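PDB 2ZXR: single-stranded DNA specific exonuclease RecJ from Thermus thermophilus, which degrades single-stranded DNA in the 5' to 3' direction as a divalent-metal-dependent exonuclease of the DHH class and shows no detectable activity on single-stranded RNA. Local coordinates for residues Val255-Thr258 / Glu263-Phe266; Glu209-Ala214 / Arg230-Glu235; Gln17-Met22 / Tyr653-Arg658. All coordinates share one frame; numbering follows the deposited sequence.

Contact 1: residues Val255-Thr258 / Glu263-Phe266; sequences VGYT and EVAF
Tyr257 and Glu263 bring the two backbones closest, with their CA atoms 6.2 Å apart, where the loop that follows helix 246-254 runs past the first turns of helix 261-277. Glu263 buries more surface here than any other residue and takes both hydrogen bonds between the segments. From CB, which faces the loop, its chain runs extended beyond CG and meets Thr258 at about a right angle. OE1 takes the backbone N-H of Thr258 in a nearly straight bond of 2.7 Å (167° at the hydrogen), while OE2 accepts from Thr258 OG1, also at 2.7 Å. Both donors come in on the syn side, each a little under 30° out of the carboxylate plane. OG1 can reach OE2 because it sits between the backbone N and the carbonyl carbon of Thr258 (chi1 68°). OE1 has a further donor in Lys260 N, so three bonds hold the carboxylate and restrict its rotation. The loop itself starts from a Schellman motif: Gly256, at positive phi, is the C-prime residue that closes helix 246-254, with Tyr257 N bonded back to Ala252 O and Gly256 N to Glu253 O. A short loop then joins this helix to helix 261-277, and Glu263 ties it to the start of the second helix. The Tyr257 ring lies beside the glutamate, its CD2 3.5 Å from Glu263 OE1. Further out, Tyr257 CE2 touches Val264 CG2 at 4.1 Å, the two side chains running alongside each other. Tyr257 OH bonds to Leu237 O. Val264 also packs on Ile219 of helix 211-220, and the Val264 side chain is about 10 Å from that of the metal ligand Asp221.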
ATOM      1  N   VAL A 255      -3.932  -6.815 -22.238  1.00 24.60           N
ATOM      2  CA  VAL A 255      -3.397  -5.685 -21.497  1.00 25.31           C
ATOM      3  C   VAL A 255      -1.898  -5.767 -21.218  1.00 25.07           C
ATOM      4  O   VAL A 255      -1.363  -4.951 -20.476  1.00 26.65           O
ATOM      5  CB  VAL A 255      -4.167  -5.461 -20.181  1.00 24.78           C
ATOM      6  CG1 VAL A 255      -5.655  -5.359 -20.485  1.00 25.46           C
ATOM      7  CG2 VAL A 255      -3.904  -6.594 -19.212  1.00 24.63           C
ATOM      8  N   GLY A 256      -1.217  -6.730 -21.824  1.00 24.25           N
ATOM      9  CA  GLY A 256       0.229  -6.824 -21.630  1.00 23.98           C
ATOM     10  C   GLY A 256       0.702  -7.352 -20.297  1.00 23.56           C
ATOM     11  O   GLY A 256       1.727  -6.945 -19.783  1.00 24.80           O
ATOM     12  N   TYR A 257      -0.064  -8.259 -19.726  1.00 23.80           N
ATOM     13  CA  TYR A 257       0.254  -8.888 -18.454  1.00 22.64           C
ATOM     14  C   TYR A 257       1.661  -9.469 -18.405  1.00 23.06           C
ATOM     15  O   TYR A 257       2.102 -10.109 -19.354  1.00 21.65           O
ATOM     16  CB  TYR A 257      -0.739 -10.021 -18.211  1.00 22.58           C
ATOM     17  CG  TYR A 257      -0.578 -10.721 -16.882  1.00 21.65           C
ATOM     18  CD1 TYR A 257      -0.196 -12.063 -16.818  1.00 21.39           C
ATOM     19  CD2 TYR A 257      -0.850 -10.064 -15.694  1.00 22.21           C
ATOM     20  CE1 TYR A 257      -0.100 -12.730 -15.612  1.00 20.64           C
ATOM     21  CE2 TYR A 257      -0.754 -10.738 -14.452  1.00 22.05           C
ATOM     22  CZ  TYR A 257      -0.378 -12.073 -14.427  1.00 20.83           C
ATOM     23  OH  TYR A 257      -0.254 -12.740 -13.220  1.00 19.60           O
ATOM     24  N   THR A 258       2.361  -9.242 -17.297  1.00 24.40           N
ATOM     25  CA  THR A 258       3.692  -9.823 -17.119  1.00 25.85           C
ATOM     26  C   THR A 258       3.825 -10.479 -15.733  1.00 26.10           C
ATOM     27  O   THR A 258       4.937 -10.590 -15.208  1.00 25.89           O
ATOM     28  CB  THR A 258       4.793  -8.772 -17.259  1.00 26.67           C
ATOM     29  OG1 THR A 258       4.707  -7.862 -16.164  1.00 27.43           O
ATOM     30  CG2 THR A 258       4.646  -8.006 -18.595  1.00 26.86           C
ATOM     31  N   GLU A 263      -0.815  -5.102 -12.441  1.00 20.39           N
ATOM     32  CA  GLU A 263      -1.428  -5.130 -13.762  1.00 21.51           C
ATOM     33  C   GLU A 263      -2.893  -5.618 -13.618  1.00 21.29           C
ATOM     34  O   GLU A 263      -3.789  -5.133 -14.329  1.00 21.54           O
ATOM     35  CB  GLU A 263      -0.600  -6.023 -14.703  1.00 21.42           C
ATOM     36  CG  GLU A 263       0.848  -5.504 -14.891  1.00 22.65           C
ATOM     37  CD  GLU A 263       1.772  -6.541 -15.532  1.00 24.87           C
ATOM     38  OE1 GLU A 263       1.665  -7.743 -15.205  1.00 25.51           O
ATOM     39  OE2 GLU A 263       2.621  -6.159 -16.361  1.00 26.91           O
ATOM     40  N   VAL A 264      -3.137  -6.554 -12.688  1.00 20.31           N
ATOM     41  CA  VAL A 264      -4.497  -7.053 -12.434  1.00 18.64           C
ATOM     42  C   VAL A 264      -5.370  -5.901 -11.875  1.00 18.71           C
ATOM     43  O   VAL A 264      -6.491  -5.654 -12.331  1.00 18.18           O
ATOM     44  CB  VAL A 264      -4.502  -8.201 -11.381  1.00 18.46           C
ATOM     45  CG1 VAL A 264      -5.950  -8.592 -11.027  1.00 16.68           C
ATOM     46  CG2 VAL A 264      -3.742  -9.419 -11.928  1.00 17.36           C
ATOM     47  N   ALA A 265      -4.815  -5.185 -10.909  1.00 17.98           N
ATOM     48  CA  ALA A 265      -5.504  -4.090 -10.240  1.00 18.60           C
ATOM     49  C   ALA A 265      -5.870  -2.912 -11.155  1.00 19.75           C
ATOM     50  O   ALA A 265      -6.970  -2.362 -11.082  1.00 19.51           O
ATOM     51  CB  ALA A 265      -4.647  -3.592  -9.061  1.00 17.40           C
ATOM     52  N   PHE A 266      -4.949  -2.532 -12.020  1.00 20.29           N
ATOM     53  CA  PHE A 266      -5.181  -1.406 -12.899  1.00 22.36           C
ATOM     54  C   PHE A 266      -5.561  -1.710 -14.333  1.00 21.84           C
ATOM     55  O   PHE A 266      -6.009  -0.806 -15.045  1.00 22.38           O
ATOM     56  CB  PHE A 266      -3.947  -0.484 -12.875  1.00 25.94           C
ATOM     57  CG  PHE A 266      -3.787   0.254 -11.572  1.00 29.88           C
ATOM     58  CD1 PHE A 266      -4.328   1.521 -11.407  1.00 31.64           C
ATOM     59  CD2 PHE A 266      -3.143  -0.345 -10.491  1.00 31.05           C
ATOM     60  CE1 PHE A 266      -4.227   2.176 -10.179  1.00 33.16           C
ATOM     61  CE2 PHE A 266      -3.036   0.293  -9.271  1.00 31.15           C
ATOM     62  CZ  PHE A 266      -3.576   1.553  -9.109  1.00 33.28           C
TER

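Contact 2: residues Glu209-Ala214 / Arg230-Glu235; sequences EYADLA and RALVKE
Ala211 and Ala214, one turn apart on helix 211-220, both turn their methyls toward helix 227-239, and the contact across the segments is apolar. Leu232 supplies the larger partner. With CG anti to the backbone N (chi1 176°), its branched end swings over to the alanines: CD2 meets Ala214 CB at 3.8 Å, and CD1 reaches both methyls, lying 4.1 Å from Ala211 CB. One turn further on, the aliphatic part of Glu235 does similar work, its CG resting 3.9 Å from Ala211 CB. Consistent with the small alanine side chains, the backbones come close, with Ala211 CA and Glu235 CA 6.4 Å apart.

Polar groups act along each helix or away from the interface. The Glu235 chain bends at chi2 (65°), and its OE2 forms a salt bridge with Arg239 of the same helix. Asp212 points away from helix 227-239; its OD1 bonds to Ser243 OG, while OD2 accepts from Leu213 N.

The contact is largely buried, with segment 209-214 in the DHH family region and the Ala214 side chain about 8 Å from that of the metal ligand Asp84. Phe192 of helix 187-201 packs on both Ala214 and Leu232, and Ala214 also touches Ile91 of helix 83-98, the helix that follows strand 74-78 of the parallel sheet.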
ATOM      1  N   GLU A 209      -6.301 -24.973 -10.387  1.00 20.08           N
ATOM      2  CA  GLU A 209      -6.483 -24.302 -11.664  1.00 20.94           C
ATOM      3  C   GLU A 209      -7.510 -23.150 -11.558  1.00 19.10           C
ATOM      4  O   GLU A 209      -7.646 -22.366 -12.479  1.00 19.64           O
ATOM      5  CB  GLU A 209      -6.869 -25.309 -12.776  1.00 23.28           C
ATOM      6  CG  GLU A 209      -8.290 -25.837 -12.703  1.00 27.42           C
ATOM      7  CD  GLU A 209      -8.608 -26.916 -13.740  1.00 31.00           C
ATOM      8  OE1 GLU A 209      -8.188 -26.774 -14.915  1.00 32.44           O
ATOM      9  OE2 GLU A 209      -9.312 -27.908 -13.382  1.00 33.13           O
ATOM     10  N   TYR A 210      -8.185 -23.017 -10.412  1.00 19.77           N
ATOM     11  CA  TYR A 210      -9.178 -21.944 -10.198  1.00 19.22           C
ATOM     12  C   TYR A 210      -8.575 -20.793  -9.399  1.00 19.44           C
ATOM     13  O   TYR A 210      -9.256 -19.796  -9.085  1.00 19.64           O
ATOM     14  CB  TYR A 210     -10.387 -22.494  -9.431  1.00 18.79           C
ATOM     15  CG  TYR A 210     -11.211 -23.459 -10.233  1.00 18.91           C
ATOM     16  CD1 TYR A 210     -12.252 -23.000 -11.018  1.00 18.75           C
ATOM     17  CD2 TYR A 210     -10.928 -24.841 -10.228  1.00 19.53           C
ATOM     18  CE1 TYR A 210     -13.013 -23.871 -11.789  1.00 20.39           C
ATOM     19  CE2 TYR A 210     -11.683 -25.729 -10.999  1.00 20.04           C
ATOM     20  CZ  TYR A 210     -12.728 -25.232 -11.778  1.00 20.29           C
ATOM     21  OH  TYR A 210     -13.493 -26.059 -12.564  1.00 22.88           O
ATOM     22  N   ALA A 211      -7.295 -20.918  -9.061  1.00 18.79           N
ATOM     23  CA  ALA A 211      -6.666 -19.883  -8.258  1.00 17.09           C
ATOM     24  C   ALA A 211      -6.417 -18.576  -9.029  1.00 17.09           C
ATOM     25  O   ALA A 211      -6.311 -17.530  -8.403  1.00 16.75           O
ATOM     26  CB  ALA A 211      -5.378 -20.405  -7.652  1.00 16.30           C
ATOM     27  N   ASP A 212      -6.299 -18.626 -10.362  1.00 16.89           N
ATOM     28  CA  ASP A 212      -6.097 -17.388 -11.132  1.00 16.71           C
ATOM     29  C   ASP A 212      -7.375 -16.551 -11.038  1.00 16.89           C
ATOM     30  O   ASP A 212      -7.310 -15.336 -10.770  1.00 16.85           O
ATOM     31  CB  ASP A 212      -5.705 -17.648 -12.603  1.00 16.93           C
ATOM     32  CG  ASP A 212      -6.538 -18.736 -13.282  1.00 18.60           C
ATOM     33  OD1 ASP A 212      -6.177 -19.110 -14.442  1.00 17.83           O
ATOM     34  OD2 ASP A 212      -7.536 -19.212 -12.678  1.00 16.96           O
ATOM     35  N   LEU A 213      -8.532 -17.189 -11.225  1.00 14.86           N
ATOM     36  CA  LEU A 213      -9.805 -16.470 -11.089  1.00 15.57           C
ATOM     37  C   LEU A 213      -9.926 -15.901  -9.674  1.00 15.59           C
ATOM     38  O   LEU A 213     -10.330 -14.763  -9.492  1.00 16.36           O
ATOM     39  CB  LEU A 213     -11.011 -17.411 -11.295  1.00 14.78           C
ATOM     40  CG  LEU A 213     -11.231 -17.979 -12.694  1.00 16.06           C
ATOM     41  CD1 LEU A 213     -12.317 -19.067 -12.676  1.00 14.67           C
ATOM     42  CD2 LEU A 213     -11.622 -16.815 -13.622  1.00 16.02           C
ATOM     43  N   ALA A 214      -9.596 -16.722  -8.679  1.00 15.79           N
ATOM     44  CA  ALA A 214      -9.702 -16.318  -7.276  1.00 16.18           C
ATOM     45  C   ALA A 214      -8.771 -15.144  -6.930  1.00 15.99           C
ATOM     46  O   ALA A 214      -9.146 -14.254  -6.160  1.00 14.30           O
ATOM     47  CB  ALA A 214      -9.402 -17.538  -6.344  1.00 15.65           C
ATOM     48  N   ARG A 230      -2.010 -13.691   0.388  1.00 19.92           N
ATOM     49  CA  ARG A 230      -0.720 -13.606  -0.329  1.00 19.39           C
ATOM     50  C   ARG A 230      -0.428 -14.908  -1.061  1.00 18.81           C
ATOM     51  O   ARG A 230       0.035 -14.904  -2.197  1.00 19.58           O
ATOM     52  CB  ARG A 230       0.473 -13.337   0.616  1.00 21.54           C
ATOM     53  CG  ARG A 230       1.868 -13.730  -0.038  1.00 22.12           C
ATOM     54  CD  ARG A 230       3.155 -13.520   0.865  1.00 24.01           C
ATOM     55  NE  ARG A 230       3.547 -12.156   0.605  1.00 27.45           N
ATOM     56  CZ  ARG A 230       4.635 -11.731  -0.017  1.00 25.97           C
ATOM     57  NH1 ARG A 230       5.596 -12.535  -0.470  1.00 25.66           N
ATOM     58  NH2 ARG A 230       4.672 -10.451  -0.309  1.00 27.77           N
ATOM     59  N   ALA A 231      -0.671 -16.031  -0.399  1.00 18.08           N
ATOM     60  CA  ALA A 231      -0.395 -17.320  -1.007  1.00 18.49           C
ATOM     61  C   ALA A 231      -1.303 -17.568  -2.209  1.00 19.67           C
ATOM     62  O   ALA A 231      -0.861 -18.108  -3.227  1.00 18.78           O
ATOM     63  CB  ALA A 231      -0.585 -18.434   0.022  1.00 20.54           C
ATOM     64  N   LEU A 232      -2.569 -17.167  -2.086  1.00 18.68           N
ATOM     65  CA  LEU A 232      -3.530 -17.381  -3.158  1.00 17.77           C
ATOM     66  C   LEU A 232      -3.142 -16.577  -4.380  1.00 17.45           C
ATOM     67  O   LEU A 232      -3.125 -17.107  -5.513  1.00 17.51           O
ATOM     68  CB  LEU A 232      -4.947 -17.001  -2.706  1.00 18.13           C
ATOM     69  CG  LEU A 232      -5.999 -17.122  -3.831  1.00 18.38           C
ATOM     70  CD1 LEU A 232      -6.284 -18.610  -4.125  1.00 19.92           C
ATOM     71  CD2 LEU A 232      -7.247 -16.432  -3.431  1.00 18.78           C
ATOM     72  N   VAL A 233      -2.805 -15.310  -4.157  1.00 16.04           N
ATOM     73  CA  VAL A 233      -2.416 -14.434  -5.254  1.00 16.91           C
ATOM     74  C   VAL A 233      -1.117 -14.923  -5.934  1.00 17.42           C
ATOM     75  O   VAL A 233      -1.027 -14.942  -7.149  1.00 17.78           O
ATOM     76  CB  VAL A 233      -2.317 -12.956  -4.742  1.00 16.80           C
ATOM     77  CG1 VAL A 233      -1.605 -12.061  -5.757  1.00 15.25           C
ATOM     78  CG2 VAL A 233      -3.769 -12.430  -4.487  1.00 16.03           C
ATOM     79  N   LYS A 234      -0.130 -15.351  -5.161  1.00 17.74           N
ATOM     80  CA  LYS A 234       1.096 -15.833  -5.786  1.00 19.74           C
ATOM     81  C   LYS A 234       0.753 -17.009  -6.718  1.00 19.81           C
ATOM     82  O   LYS A 234       1.187 -17.047  -7.862  1.00 20.94           O
ATOM     83  CB  LYS A 234       2.115 -16.264  -4.726  1.00 20.26           C
ATOM     84  CG  LYS A 234       2.695 -15.085  -3.898  1.00 23.02           C
ATOM     85  CD  LYS A 234       3.498 -15.599  -2.656  1.00 24.44           C
ATOM     86  CE  LYS A 234       4.972 -15.800  -2.957  1.00 26.29           C
ATOM     87  NZ  LYS A 234       5.743 -14.527  -2.645  1.00 26.29           N
ATOM     88  N   GLU A 235      -0.036 -17.952  -6.226  1.00 19.33           N
ATOM     89  CA  GLU A 235      -0.434 -19.100  -7.034  1.00 20.28           C
ATOM     90  C   GLU A 235      -1.211 -18.669  -8.294  1.00 19.39           C
ATOM     91  O   GLU A 235      -0.878 -19.074  -9.402  1.00 19.77           O
ATOM     92  CB  GLU A 235      -1.300 -20.046  -6.193  1.00 21.03           C
ATOM     93  CG  GLU A 235      -1.722 -21.357  -6.880  1.00 24.43           C
ATOM     94  CD  GLU A 235      -0.539 -22.269  -7.204  1.00 25.65           C
ATOM     95  OE1 GLU A 235       0.436 -22.289  -6.432  1.00 28.63           O
ATOM     96  OE2 GLU A 235      -0.588 -22.985  -8.212  1.00 24.60           O
TER

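Contact 3: residues Gln17-Met22 / Tyr653-Arg658; sequences QWREVM and YWEVNR
Arg19 reaches from helix 15-25 to the C-terminal end of helix 643-655, in a long-range contact that joins the N-terminal part of the chain to the RecJ C-terminal domain. The backbones stay well apart, Arg19 CA and Val656 CA being 10.2 Å from each other, and a single long side chain spans most of the gap. Its CB already points toward the other segment. With CG anti to the carbonyl carbon (chi1 -84°), the chain then runs extended through CD to NE. NE itself is engaged outside the two segments, in a salt bridge with Glu623 just before helix 624-639. Beyond CZ, NH2 likewise has its hydrogen bond outside the segments; here it makes only non-bonded contacts, coming obliquely to 4.0 Å from Val656 CA and 4.3 Å from Glu655 O. NH1 lies 4.5 Å from Glu655 OE1, too far for a salt bridge, though the opposite charges may still attract weakly. Glu655 and Val656 also pack on Leu15, in the same helix as Arg19, which adds apolar contact beside the charged one. Val656, where NH2 arrives, is the first residue to leave helical geometry. Arg658 folds back over the glutamate: its NH2 makes a salt bridge of 2.7 Å with Glu655 OE2, weak as a hydrogen bond at 116°, and Glu655 OE1 lies 3.2 Å above the plane of the Arg658 guanidinium, offset toward its rim.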
ATOM      1  N   GLN A  17      16.797  -8.653  16.544  1.00 35.48           N
ATOM      2  CA  GLN A  17      15.745  -9.122  15.643  1.00 35.34           C
ATOM      3  C   GLN A  17      16.067  -8.695  14.203  1.00 34.70           C
ATOM      4  O   GLN A  17      15.798  -9.426  13.254  1.00 34.81           O
ATOM      5  CB  GLN A  17      14.374  -8.563  16.036  1.00 36.60           C
ATOM      6  CG  GLN A  17      13.954  -8.803  17.480  1.00 37.89           C
ATOM      7  CD  GLN A  17      12.526  -8.320  17.743  1.00 40.22           C
ATOM      8  OE1 GLN A  17      12.181  -7.922  18.863  1.00 41.75           O
ATOM      9  NE2 GLN A  17      11.689  -8.364  16.713  1.00 39.39           N
ATOM     10  N   TRP A  18      16.660  -7.519  14.034  1.00 33.80           N
ATOM     11  CA  TRP A  18      17.005  -7.037  12.692  1.00 32.64           C
ATOM     12  C   TRP A  18      17.959  -8.070  12.089  1.00 32.64           C
ATOM     13  O   TRP A  18      17.822  -8.493  10.933  1.00 30.53           O
ATOM     14  CB  TRP A  18      17.707  -5.689  12.802  1.00 33.07           C
ATOM     15  CG  TRP A  18      17.679  -4.787  11.597  1.00 33.95           C
ATOM     16  CD1 TRP A  18      17.482  -5.138  10.279  1.00 33.64           C
ATOM     17  CD2 TRP A  18      17.956  -3.380  11.598  1.00 33.80           C
ATOM     18  NE1 TRP A  18      17.627  -4.029   9.468  1.00 34.24           N
ATOM     19  CE2 TRP A  18      17.919  -2.941  10.252  1.00 33.28           C
ATOM     20  CE3 TRP A  18      18.237  -2.449  12.609  1.00 33.71           C
ATOM     21  CZ2 TRP A  18      18.149  -1.614   9.895  1.00 34.00           C
ATOM     22  CZ3 TRP A  18      18.467  -1.126  12.249  1.00 35.09           C
ATOM     23  CH2 TRP A  18      18.421  -0.722  10.904  1.00 34.16           C
ATOM     24  N   ARG A  19      18.933  -8.463  12.900  1.00 32.81           N
ATOM     25  CA  ARG A  19      19.923  -9.445  12.502  1.00 33.71           C
ATOM     26  C   ARG A  19      19.306 -10.807  12.191  1.00 33.70           C
ATOM     27  O   ARG A  19      19.710 -11.463  11.231  1.00 32.88           O
ATOM     28  CB  ARG A  19      20.987  -9.576  13.603  1.00 33.25           C
ATOM     29  CG  ARG A  19      22.083  -8.521  13.486  1.00 33.87           C
ATOM     30  CD  ARG A  19      22.728  -8.210  14.832  1.00 33.70           C
ATOM     31  NE  ARG A  19      23.991  -7.487  14.672  1.00 33.13           N
ATOM     32  CZ  ARG A  19      24.663  -6.936  15.679  1.00 33.57           C
ATOM     33  NH1 ARG A  19      24.187  -7.022  16.917  1.00 31.63           N
ATOM     34  NH2 ARG A  19      25.818  -6.313  15.449  1.00 34.40           N
ATOM     35  N   GLU A  20      18.348 -11.231  13.010  1.00 34.86           N
ATOM     36  CA  GLU A  20      17.671 -12.514  12.808  1.00 36.42           C
ATOM     37  C   GLU A  20      16.975 -12.535  11.451  1.00 35.86           C
ATOM     38  O   GLU A  20      17.053 -13.532  10.723  1.00 36.54           O
ATOM     39  CB  GLU A  20      16.652 -12.763  13.923  1.00 37.96           C
ATOM     40  CG  GLU A  20      17.321 -13.014  15.271  1.00 42.04           C
ATOM     41  CD  GLU A  20      16.356 -13.053  16.449  1.00 44.24           C
ATOM     42  OE1 GLU A  20      16.814 -13.416  17.561  1.00 45.07           O
ATOM     43  OE2 GLU A  20      15.154 -12.713  16.274  1.00 45.66           O
ATOM     44  N   VAL A  21      16.323 -11.432  11.102  1.00 34.67           N
ATOM     45  CA  VAL A  21      15.629 -11.354   9.821  1.00 34.97           C
ATOM     46  C   VAL A  21      16.618 -11.384   8.665  1.00 34.99           C
ATOM     47  O   VAL A  21      16.424 -12.117   7.690  1.00 34.61           O
ATOM     48  CB  VAL A  21      14.738 -10.093   9.750  1.00 35.47           C
ATOM     49  CG1 VAL A  21      14.140  -9.945   8.362  1.00 35.29           C
ATOM     50  CG2 VAL A  21      13.605 -10.211  10.796  1.00 34.58           C
ATOM     51  N   MET A  22      17.696 -10.615   8.783  1.00 33.82           N
ATOM     52  CA  MET A  22      18.697 -10.592   7.736  1.00 33.38           C
ATOM     53  C   MET A  22      19.277 -11.985   7.482  1.00 34.05           C
ATOM     54  O   MET A  22      19.578 -12.358   6.340  1.00 32.56           O
ATOM     55  CB  MET A  22      19.843  -9.663   8.114  1.00 33.04           C
ATOM     56  CG  MET A  22      19.543  -8.187   7.985  1.00 33.00           C
ATOM     57  SD  MET A  22      21.068  -7.256   8.129  1.00 34.06           S
ATOM     58  CE  MET A  22      21.214  -7.193   9.855  1.00 32.32           C
ATOM     59  N   TYR A 653      23.684   2.570  17.010  1.00 28.19           N
ATOM     60  CA  TYR A 653      25.131   2.716  16.889  1.00 29.53           C
ATOM     61  C   TYR A 653      25.863   2.019  18.046  1.00 31.39           C
ATOM     62  O   TYR A 653      26.855   1.327  17.811  1.00 31.18           O
ATOM     63  CB  TYR A 653      25.518   4.192  16.853  1.00 29.25           C
ATOM     64  CG  TYR A 653      27.017   4.437  16.786  1.00 31.01           C
ATOM     65  CD1 TYR A 653      27.721   4.250  15.607  1.00 31.32           C
ATOM     66  CD2 TYR A 653      27.731   4.835  17.919  1.00 32.74           C
ATOM     67  CE1 TYR A 653      29.099   4.447  15.549  1.00 32.07           C
ATOM     68  CE2 TYR A 653      29.118   5.040  17.868  1.00 32.76           C
ATOM     69  CZ  TYR A 653      29.789   4.838  16.675  1.00 33.69           C
ATOM     70  OH  TYR A 653      31.162   5.010  16.617  1.00 36.16           O
ATOM     71  N   TRP A 654      25.397   2.205  19.284  1.00 33.02           N
ATOM     72  CA  TRP A 654      26.048   1.540  20.427  1.00 35.50           C
ATOM     73  C   TRP A 654      25.962   0.030  20.172  1.00 36.82           C
ATOM     74  O   TRP A 654      26.926  -0.703  20.350  1.00 35.81           O
ATOM     75  CB  TRP A 654      25.320   1.750  21.760  1.00 34.71           C
ATOM     76  CG  TRP A 654      25.016   3.140  22.248  1.00 35.71           C
ATOM     77  CD1 TRP A 654      23.821   3.566  22.811  1.00 35.59           C
ATOM     78  CD2 TRP A 654      25.903   4.246  22.330  1.00 33.70           C
ATOM     79  NE1 TRP A 654      23.926   4.861  23.235  1.00 34.15           N
ATOM     80  CE2 TRP A 654      25.188   5.308  22.955  1.00 34.87           C
ATOM     81  CE3 TRP A 654      27.220   4.450  21.945  1.00 32.86           C
ATOM     82  CZ2 TRP A 654      25.759   6.553  23.196  1.00 33.23           C
ATOM     83  CZ3 TRP A 654      27.777   5.666  22.178  1.00 34.35           C
ATOM     84  CH2 TRP A 654      27.045   6.715  22.800  1.00 34.77           C
ATOM     85  N   GLU A 655      24.773  -0.428  19.790  1.00 38.86           N
ATOM     86  CA  GLU A 655      24.570  -1.846  19.540  1.00 41.86           C
ATOM     87  C   GLU A 655      25.450  -2.445  18.443  1.00 43.07           C
ATOM     88  O   GLU A 655      26.130  -3.445  18.675  1.00 43.30           O
ATOM     89  CB  GLU A 655      23.100  -2.127  19.237  1.00 42.58           C
ATOM     90  CG  GLU A 655      22.356  -2.646  20.446  1.00 45.13           C
ATOM     91  CD  GLU A 655      23.186  -3.675  21.228  1.00 47.36           C
ATOM     92  OE1 GLU A 655      23.457  -4.782  20.698  1.00 47.83           O
ATOM     93  OE2 GLU A 655      23.583  -3.361  22.371  1.00 46.91           O
ATOM     94  N   VAL A 656      25.450  -1.845  17.258  1.00 44.54           N
ATOM     95  CA  VAL A 656      26.267  -2.375  16.173  1.00 47.10           C
ATOM     96  C   VAL A 656      27.756  -2.320  16.466  1.00 49.20           C
ATOM     97  O   VAL A 656      28.580  -2.495  15.568  1.00 50.83           O
ATOM     98  CB  VAL A 656      26.044  -1.630  14.844  1.00 46.18           C
ATOM     99  CG1 VAL A 656      24.620  -1.790  14.407  1.00 47.20           C
ATOM    100  CG2 VAL A 656      26.409  -0.170  14.983  1.00 46.70           C
ATOM    101  N   ASN A 657      28.120  -2.050  17.707  1.00 50.69           N
ATOM    102  CA  ASN A 657      29.527  -2.017  18.032  1.00 51.76           C
ATOM    103  C   ASN A 657      29.813  -2.858  19.253  1.00 52.59           C
ATOM    104  O   ASN A 657      30.963  -3.174  19.528  1.00 53.00           O
ATOM    105  CB  ASN A 657      29.995  -0.579  18.246  1.00 52.10           C
ATOM    106  CG  ASN A 657      30.169   0.170  16.941  1.00 52.19           C
ATOM    107  OD1 ASN A 657      30.876  -0.283  16.041  1.00 53.13           O
ATOM    108  ND2 ASN A 657      29.529   1.319  16.830  1.00 52.29           N
ATOM    109  N   ARG A 658      28.766  -3.241  19.974  1.00 53.46           N
ATOM    110  CA  ARG A 658      28.947  -4.041  21.179  1.00 54.75           C
ATOM    111  C   ARG A 658      29.683  -5.347  20.851  1.00 55.38           C
ATOM    112  O   ARG A 658      29.909  -5.597  19.645  1.00 55.98           O
ATOM    113  CB  ARG A 658      27.593  -4.349  21.823  1.00 54.91           C
ATOM    114  CG  ARG A 658      27.715  -5.026  23.178  1.00 55.89           C
ATOM    115  CD  ARG A 658      26.616  -6.046  23.391  1.00 57.31           C
ATOM    116  NE  ARG A 658      25.316  -5.435  23.643  1.00 58.03           N
ATOM    117  CZ  ARG A 658      24.182  -6.122  23.748  1.00 59.09           C
ATOM    118  NH1 ARG A 658      24.180  -7.444  23.618  1.00 59.20           N
ATOM    119  NH2 ARG A 658      23.044  -5.489  23.993  1.00 60.32           N
TER

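Contacts 1 and 2 belong to one neighbourhood near the metal site, their centres 15 Å apart, while the centre of contact 3 is 39 and 37 Å from theirs, away from the annotated sites. Helix 211-220 links the first two: it provides one side of contact 2, and its Ile219 packs on Val264 of contact 1. Contact 2 is buried and purely apolar across its segments; contact 1 is partly buried and relies on hydrogen bonds to a carboxylate; contact 3, also partly buried, has the smallest interface and no hydrogen bond or salt bridge between its segments. Sequence separation differs too: contacts 1 and 2 join near neighbours, whereas contact 3 brings together regions near the two ends of the chain.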